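Long-range contacts in biofilm-surface layer protein A (Bacillus subtilis, PDB 4BHU), which self-polymerizes into a mechanically robust layer on the surface of biofilms, making them hydrophobic, and is required for complex colony architecture: residues 36-42 with 105-110; 95-99 with 124-128. The protein carries 1 engineered substitution. One frame throughout, in Å; residues are numbered along the deposited sequence.

In the fold
Two main β-sheets carry this chain, one of strands 7-12, 22-30 and 90-95, the other with 39-43, 100-109 and 119-125 side by side. From the N terminus the chain runs through 7-12 and 22-30 before it enters the second sheet at 39-43. Contact 1 pairs that strand with the end of 100-109 and closes a loop of 62 residues. Contact 2 closes a shorter one of 24, setting the 95-99 linker, which leads from the first sheet into the second, against the end of 119-125. The segments alternate along the sequence, so the loops cross. The centres of the contacts lie about 28 Å apart on opposite sides of the chain's centre, joined through the neighbouring strands 100-109 and 119-125.

Contact 1: 36-42 with 105-110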
ATOM      1  N   SER I  36     -20.074   2.105 -18.456  1.00 27.95           N
ATOM      2  CA  SER I  36     -19.559   3.127 -17.553  1.00 30.11           C
ATOM      3  C   SER I  36     -20.268   3.041 -16.185  1.00 25.30           C
ATOM      4  O   SER I  36     -21.258   2.328 -16.043  1.00 28.22           O
ATOM      5  CB  SER I  36     -19.775   4.512 -18.164  1.00 33.36           C
ATOM      6  OG  SER I  36     -18.865   4.720 -19.218  1.00 43.99           O
ATOM      7  N   LEU I  37     -19.740   3.740 -15.185  1.00 23.56           N
ATOM      8  CA  LEU I  37     -20.361   3.792 -13.873  1.00 26.63           C
ATOM      9  C   LEU I  37     -21.770   4.311 -14.030  1.00 26.39           C
ATOM     10  O   LEU I  37     -22.017   5.190 -14.839  1.00 25.10           O
ATOM     11  CB  LEU I  37     -19.622   4.735 -12.932  1.00 28.86           C
ATOM     12  CG  LEU I  37     -18.215   4.324 -12.495  1.00 27.17           C
ATOM     13  CD1 LEU I  37     -17.682   5.371 -11.512  1.00 28.69           C
ATOM     14  CD2 LEU I  37     -18.235   2.968 -11.876  1.00 27.17           C
ATOM     15  N   GLY I  38     -22.690   3.773 -13.249  1.00 27.85           N
ATOM     16  CA  GLY I  38     -24.065   4.223 -13.324  1.00 30.93           C
ATOM     17  C   GLY I  38     -25.063   3.162 -12.916  1.00 32.32           C
ATOM     18  O   GLY I  38     -24.803   2.373 -12.007  1.00 27.78           O
ATOM     19  N   VAL I  39     -26.206   3.156 -13.604  1.00 31.22           N
ATOM     20  CA  VAL I  39     -27.312   2.266 -13.279  1.00 33.94           C
ATOM     21  C   VAL I  39     -27.871   1.658 -14.548  1.00 33.86           C
ATOM     22  O   VAL I  39     -28.254   2.369 -15.473  1.00 39.35           O
ATOM     23  CB  VAL I  39     -28.437   3.044 -12.540  1.00 34.50           C
ATOM     24  CG1 VAL I  39     -29.524   2.098 -12.050  1.00 34.26           C
ATOM     25  CG2 VAL I  39     -27.855   3.803 -11.361  1.00 35.98           C
HETATM   26  N   MSE I  40     -27.896   0.337 -14.601  1.00 29.38           N
HETATM   27  CA  MSE I  40     -28.437  -0.387 -15.743  1.00 28.68           C
HETATM   28  C   MSE I  40     -29.957  -0.384 -15.563  1.00 32.92           C
HETATM   29  O   MSE I  40     -30.439  -0.777 -14.505  1.00 28.83           O
HETATM   30  CB  MSE I  40     -27.915  -1.817 -15.728  1.00 32.40           C
HETATM   31  CG  MSE I  40     -28.453  -2.717 -16.830  1.00 42.22           C
HETATM   32 SE   MSE I  40     -27.699  -2.265 -18.587  1.00 63.49          SE
HETATM   33  CE  MSE I  40     -29.390  -2.021 -19.590  1.00 39.45           C
ATOM     34  N   GLU I  41     -30.695   0.074 -16.575  1.00 31.57           N
ATOM     35  CA  GLU I  41     -32.153   0.203 -16.465  1.00 29.87           C
ATOM     36  C   GLU I  41     -32.898  -0.314 -17.710  1.00 32.16           C
ATOM     37  O   GLU I  41     -32.596   0.083 -18.847  1.00 27.84           O
ATOM     38  CB  GLU I  41     -32.539   1.656 -16.179  1.00 34.69           C
ATOM     39  CG  GLU I  41     -34.022   1.852 -15.951  1.00 34.91           C
ATOM     40  CD  GLU I  41     -34.346   3.211 -15.394  1.00 46.08           C
ATOM     41  OE1 GLU I  41     -33.612   3.672 -14.497  1.00 53.86           O
ATOM     42  OE2 GLU I  41     -35.339   3.815 -15.838  1.00 44.44           O
ATOM     43  N   PHE I  42     -33.852  -1.211 -17.468  1.00 26.76           N
ATOM     44  CA  PHE I  42     -34.696  -1.778 -18.511  1.00 27.98           C
ATOM     45  C   PHE I  42     -36.089  -1.202 -18.308  1.00 28.12           C
ATOM     46  O   PHE I  42     -36.555  -1.117 -17.178  1.00 27.41           O
ATOM     47  CB  PHE I  42     -34.793  -3.298 -18.366  1.00 25.92           C
ATOM     48  CG  PHE I  42     -33.581  -4.046 -18.822  1.00 31.62           C
ATOM     49  CD1 PHE I  42     -32.509  -4.248 -17.963  1.00 28.55           C
ATOM     50  CD2 PHE I  42     -33.523  -4.576 -20.103  1.00 31.65           C
ATOM     51  CE1 PHE I  42     -31.396  -4.961 -18.378  1.00 32.73           C
ATOM     52  CE2 PHE I  42     -32.416  -5.290 -20.530  1.00 32.00           C
ATOM     53  CZ  PHE I  42     -31.343  -5.479 -19.668  1.00 32.00           C
ATOM     54  N   ARG I 105     -36.947  -0.943 -23.929  1.00 33.94           N
ATOM     55  CA  ARG I 105     -35.869   0.035 -23.882  1.00 35.85           C
ATOM     56  C   ARG I 105     -34.893  -0.369 -22.783  1.00 35.43           C
ATOM     57  O   ARG I 105     -35.253  -1.020 -21.800  1.00 29.04           O
ATOM     58  CB  ARG I 105     -36.420   1.443 -23.623  1.00 40.41           C
ATOM     59  CG  ARG I 105     -37.343   1.929 -24.731  1.00 53.07           C
ATOM     60  CD  ARG I 105     -38.153   3.170 -24.361  1.00 56.80           C
ATOM     61  NE  ARG I 105     -38.981   3.611 -25.486  1.00 61.49           N
ATOM     62  CZ  ARG I 105     -40.162   3.084 -25.807  1.00 58.89           C
ATOM     63  NH1 ARG I 105     -40.679   2.091 -25.094  1.00 56.74           N
ATOM     64  NH2 ARG I 105     -40.836   3.546 -26.851  1.00 61.90           N
ATOM     65  N   ALA I 106     -33.639   0.001 -22.966  1.00 35.87           N
ATOM     66  CA  ALA I 106     -32.631  -0.294 -21.965  1.00 33.14           C
ATOM     67  C   ALA I 106     -31.517   0.707 -22.158  1.00 39.86           C
ATOM     68  O   ALA I 106     -31.163   1.046 -23.288  1.00 37.95           O
ATOM     69  CB  ALA I 106     -32.112  -1.730 -22.113  1.00 34.61           C
ATOM     70  N   GLU I 107     -31.006   1.220 -21.052  1.00 38.71           N
ATOM     71  CA  GLU I 107     -29.907   2.158 -21.106  1.00 43.82           C
ATOM     72  C   GLU I 107     -29.082   2.086 -19.836  1.00 42.67           C
ATOM     73  O   GLU I 107     -29.558   1.660 -18.772  1.00 32.21           O
ATOM     74  CB  GLU I 107     -30.435   3.577 -21.278  1.00 44.78           C
ATOM     75  CG  GLU I 107     -31.384   4.017 -20.177  1.00 50.73           C
ATOM     76  CD  GLU I 107     -31.931   5.418 -20.412  1.00 60.22           C
ATOM     77  OE1 GLU I 107     -31.624   5.988 -21.478  1.00 65.27           O
ATOM     78  OE2 GLU I 107     -32.658   5.947 -19.541  1.00 60.37           O
ATOM     79  N   ASN I 108     -27.837   2.524 -19.960  1.00 39.72           N
ATOM     80  CA  ASN I 108     -26.987   2.691 -18.805  1.00 36.61           C
ATOM     81  C   ASN I 108     -27.049   4.139 -18.367  1.00 43.68           C
ATOM     82  O   ASN I 108     -26.421   4.997 -18.984  1.00 44.83           O
ATOM     83  CB  ASN I 108     -25.551   2.275 -19.135  1.00 40.27           C
ATOM     84  CG  ASN I 108     -24.602   2.464 -17.955  1.00 41.33           C
ATOM     85  OD1 ASN I 108     -25.016   2.846 -16.848  1.00 45.42           O
ATOM     86  ND2 ASN I 108     -23.329   2.219 -18.193  1.00 38.27           N
ATOM     87  N   LYS I 109     -27.828   4.420 -17.325  1.00 35.79           N
ATOM     88  CA  LYS I 109     -27.930   5.783 -16.810  1.00 47.15           C
ATOM     89  C   LYS I 109     -26.617   6.172 -16.143  1.00 46.45           C
ATOM     90  O   LYS I 109     -26.210   5.544 -15.164  1.00 44.20           O
ATOM     91  CB  LYS I 109     -29.065   5.906 -15.788  1.00 50.23           C
ATOM     92  CG  LYS I 109     -30.478   5.957 -16.362  1.00 55.25           C
ATOM     93  CD  LYS I 109     -31.535   6.086 -15.247  1.00 57.34           C
ATOM     94  CE  LYS I 109     -32.226   7.458 -15.239  1.00 60.93           C
ATOM     95  NZ  LYS I 109     -33.461   7.485 -14.369  1.00 56.57           N
ATOM     96  N   SER I 110     -25.965   7.203 -16.671  1.00 44.68           N
ATOM     97  CA  SER I 110     -24.713   7.712 -16.110  1.00 49.94           C
ATOM     98  C   SER I 110     -24.748   9.235 -15.975  1.00 59.45           C
ATOM     99  O   SER I 110     -25.582   9.910 -16.591  1.00 55.12           O
ATOM    100  CB  SER I 110     -23.524   7.352 -17.003  1.00 47.94           C
ATOM    101  OG  SER I 110     -23.422   5.953 -17.219  1.00 54.11           O
TER
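Strands 39-42 and 105-109 run antiparallel, their axes 4.7 Å apart at closest approach and their N-to-C directions 158° apart, and satisfy each other's backbone at two hydrogen-bonded pairs. V39 N donates to K109 O (2.9 Å) and K109 N to V39 O (2.8 Å); two residues on, E41 N reaches E107 O and E107 N reaches E41 O, both at 2.9 Å. At the intervening M40-N108 pair the M40 backbone bonds to V75 of strand 72-76, so 39-43 is an inner strand of the five-stranded antiparallel sheet in this E-set-clan domain. Beyond V39-K109, S110 OG donates to L37 O (2.9 Å). A CB on G38 would clash with K109 O. E41 carboxylate is held chiefly by a salt bridge to R74; K109 NZ adds only a long one, 3.8 Å from E41 OE1. On the other face, A106 CB sits 3.7 Å from M40 CE (selenomethionine) and makes an off-centre CH-π contact with the F42 ring (centroid 4.2 Å away), while Y29 packs against all three.

Contact 2: 95-99 with 124-128; sequences TLPAA and DVAKR
V125, the last residue of strand 119-125, is the one to place first. It is extended (phi/psi -95/124), chi1 t, and its CA-to-CB bond points toward the irregular 95-99 segment, which curves past it: V125 CG1 lies 4.1 Å from L96 CB and 3.3 Å from P97 O, and V125 CG2 4.3 Å from P97 CD. L96 (-65/137), P97 (-77/-177) and A98 (-48/152) keep the path extended; the CA-to-CB bond of L96 points toward 124-128, with chi1 m and chi2 t. A99 comes next, at phi/psi -61/142, its CA 4.9 Å from V125 CA. A99 CA makes a CA-H...O contact with V125 O at 3.3 Å, and A99 CB rests 3.4 Å from K127 N and 3.7 Å from K127 CG. No hydrogen bond joins the segments directly; A99 N binds E19 OE1, V125 pairs through its backbone with G100, and A126 with E19. This is the end of a β-sandwich-like arrangement, where a linker between sheets packs over the edge strand's final residue.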
ATOM      1  N   THR I  95     -47.772 -14.189 -19.359  1.00 44.71           N
ATOM      2  CA  THR I  95     -48.908 -14.115 -20.273  1.00 39.63           C
ATOM      3  C   THR I  95     -48.692 -13.035 -21.328  1.00 40.09           C
ATOM      4  O   THR I  95     -48.641 -11.850 -21.013  1.00 45.30           O
ATOM      5  CB  THR I  95     -50.211 -13.792 -19.511  1.00 44.82           C
ATOM      6  OG1 THR I  95     -50.538 -14.876 -18.629  1.00 41.78           O
ATOM      7  CG2 THR I  95     -51.359 -13.549 -20.498  1.00 46.12           C
ATOM      8  N   LEU I  96     -48.555 -13.424 -22.587  1.00 35.95           N
ATOM      9  CA  LEU I  96     -48.375 -12.426 -23.626  1.00 40.99           C
ATOM     10  C   LEU I  96     -49.633 -11.562 -23.750  1.00 42.05           C
ATOM     11  O   LEU I  96     -50.737 -12.081 -23.747  1.00 42.23           O
ATOM     12  CB  LEU I  96     -48.051 -13.082 -24.966  1.00 41.66           C
ATOM     13  CG  LEU I  96     -46.708 -13.819 -25.081  1.00 47.82           C
ATOM     14  CD1 LEU I  96     -46.510 -14.310 -26.509  1.00 40.19           C
ATOM     15  CD2 LEU I  96     -45.546 -12.921 -24.657  1.00 37.88           C
ATOM     16  N   PRO I  97     -49.463 -10.241 -23.895  1.00 43.95           N
ATOM     17  CA  PRO I  97     -50.600  -9.315 -23.992  1.00 38.94           C
ATOM     18  C   PRO I  97     -51.274  -9.317 -25.372  1.00 48.04           C
ATOM     19  O   PRO I  97     -50.869 -10.060 -26.275  1.00 41.69           O
ATOM     20  CB  PRO I  97     -49.936  -7.955 -23.771  1.00 38.28           C
ATOM     21  CG  PRO I  97     -48.589  -8.136 -24.393  1.00 37.78           C
ATOM     22  CD  PRO I  97     -48.177  -9.532 -24.021  1.00 38.11           C
ATOM     23  N   ALA I  98     -52.276  -8.454 -25.540  1.00 39.66           N
ATOM     24  CA  ALA I  98     -52.977  -8.334 -26.822  1.00 46.20           C
ATOM     25  C   ALA I  98     -52.005  -8.226 -28.002  1.00 46.21           C
ATOM     26  O   ALA I  98     -50.889  -7.737 -27.866  1.00 43.99           O
ATOM     27  CB  ALA I  98     -53.922  -7.136 -26.803  1.00 40.31           C
ATOM     28  N   ALA I  99     -52.442  -8.685 -29.167  1.00 45.40           N
ATOM     29  CA  ALA I  99     -51.605  -8.658 -30.348  1.00 40.94           C
ATOM     30  C   ALA I  99     -51.204  -7.239 -30.731  1.00 47.07           C
ATOM     31  O   ALA I  99     -51.990  -6.283 -30.609  1.00 38.35           O
ATOM     32  CB  ALA I  99     -52.304  -9.356 -31.517  1.00 50.41           C
ATOM     33  N   ASP I 124     -43.101  -8.949 -31.874  1.00 48.55           N
ATOM     34  CA  ASP I 124     -44.441  -9.057 -32.444  1.00 47.61           C
ATOM     35  C   ASP I 124     -45.221 -10.120 -31.676  1.00 42.03           C
ATOM     36  O   ASP I 124     -44.821 -11.285 -31.645  1.00 43.26           O
ATOM     37  CB  ASP I 124     -44.359  -9.473 -33.919  1.00 46.00           C
ATOM     38  CG  ASP I 124     -43.768  -8.398 -34.811  1.00 51.15           C
ATOM     39  OD1 ASP I 124     -44.000  -7.202 -34.559  1.00 51.93           O
ATOM     40  OD2 ASP I 124     -43.060  -8.756 -35.778  1.00 63.16           O
ATOM     41  N   VAL I 125     -46.325  -9.732 -31.040  1.00 49.71           N
ATOM     42  CA  VAL I 125     -47.213 -10.715 -30.418  1.00 41.07           C
ATOM     43  C   VAL I 125     -48.338 -11.044 -31.409  1.00 45.56           C
ATOM     44  O   VAL I 125     -49.047 -10.151 -31.870  1.00 41.28           O
ATOM     45  CB  VAL I 125     -47.810 -10.202 -29.104  1.00 42.20           C
ATOM     46  CG1 VAL I 125     -48.838 -11.202 -28.559  1.00 43.32           C
ATOM     47  CG2 VAL I 125     -46.703  -9.970 -28.075  1.00 40.01           C
ATOM     48  N   ALA I 126     -48.498 -12.321 -31.744  1.00 48.51           N
ATOM     49  CA  ALA I 126     -49.388 -12.688 -32.845  1.00 55.23           C
ATOM     50  C   ALA I 126     -50.862 -12.773 -32.434  1.00 52.99           C
ATOM     51  O   ALA I 126     -51.184 -13.298 -31.370  1.00 46.15           O
ATOM     52  CB  ALA I 126     -48.940 -14.003 -33.459  1.00 51.37           C
ATOM     53  N   LYS I 127     -51.737 -12.250 -33.302  1.00 56.67           N
ATOM     54  CA  LYS I 127     -53.185 -12.478 -33.228  1.00 54.43           C
ATOM     55  C   LYS I 127     -53.518 -13.961 -33.234  1.00 55.92           C
ATOM     56  O   LYS I 127     -53.022 -14.712 -34.076  1.00 57.37           O
ATOM     57  CB  LYS I 127     -53.899 -11.841 -34.431  1.00 57.02           C
ATOM     58  CG  LYS I 127     -54.575 -10.508 -34.150  1.00 61.76           C
ATOM     59  CD  LYS I 127     -55.819 -10.309 -35.022  1.00 68.52           C
ATOM     60  CE  LYS I 127     -55.497 -10.249 -36.519  1.00 64.62           C
ATOM     61  NZ  LYS I 127     -56.749 -10.253 -37.351  1.00 66.82           N
ATOM     62  N   ARG I 128     -54.371 -14.379 -32.305  1.00 56.89           N
ATOM     63  CA  ARG I 128     -54.862 -15.750 -32.279  1.00 60.30           C
ATOM     64  C   ARG I 128     -56.121 -15.882 -33.141  1.00 59.84           C
ATOM     65  O   ARG I 128     -56.077 -16.450 -34.233  1.00 58.97           O
ATOM     66  CB  ARG I 128     -55.174 -16.181 -30.848  1.00 60.62           C
ATOM     67  CG  ARG I 128     -55.712 -17.596 -30.748  1.00 58.40           C
ATOM     68  CD  ARG I 128     -55.956 -18.013 -29.313  1.00 63.19           C
ATOM     69  NE  ARG I 128     -55.025 -17.393 -28.370  1.00 63.85           N
ATOM     70  CZ  ARG I 128     -54.355 -18.044 -27.420  1.00 65.97           C
ATOM     71  NH1 ARG I 128     -54.481 -19.360 -27.261  1.00 81.88           N
ATOM     72  NH2 ARG I 128     -53.543 -17.376 -26.616  1.00 63.49           N
TER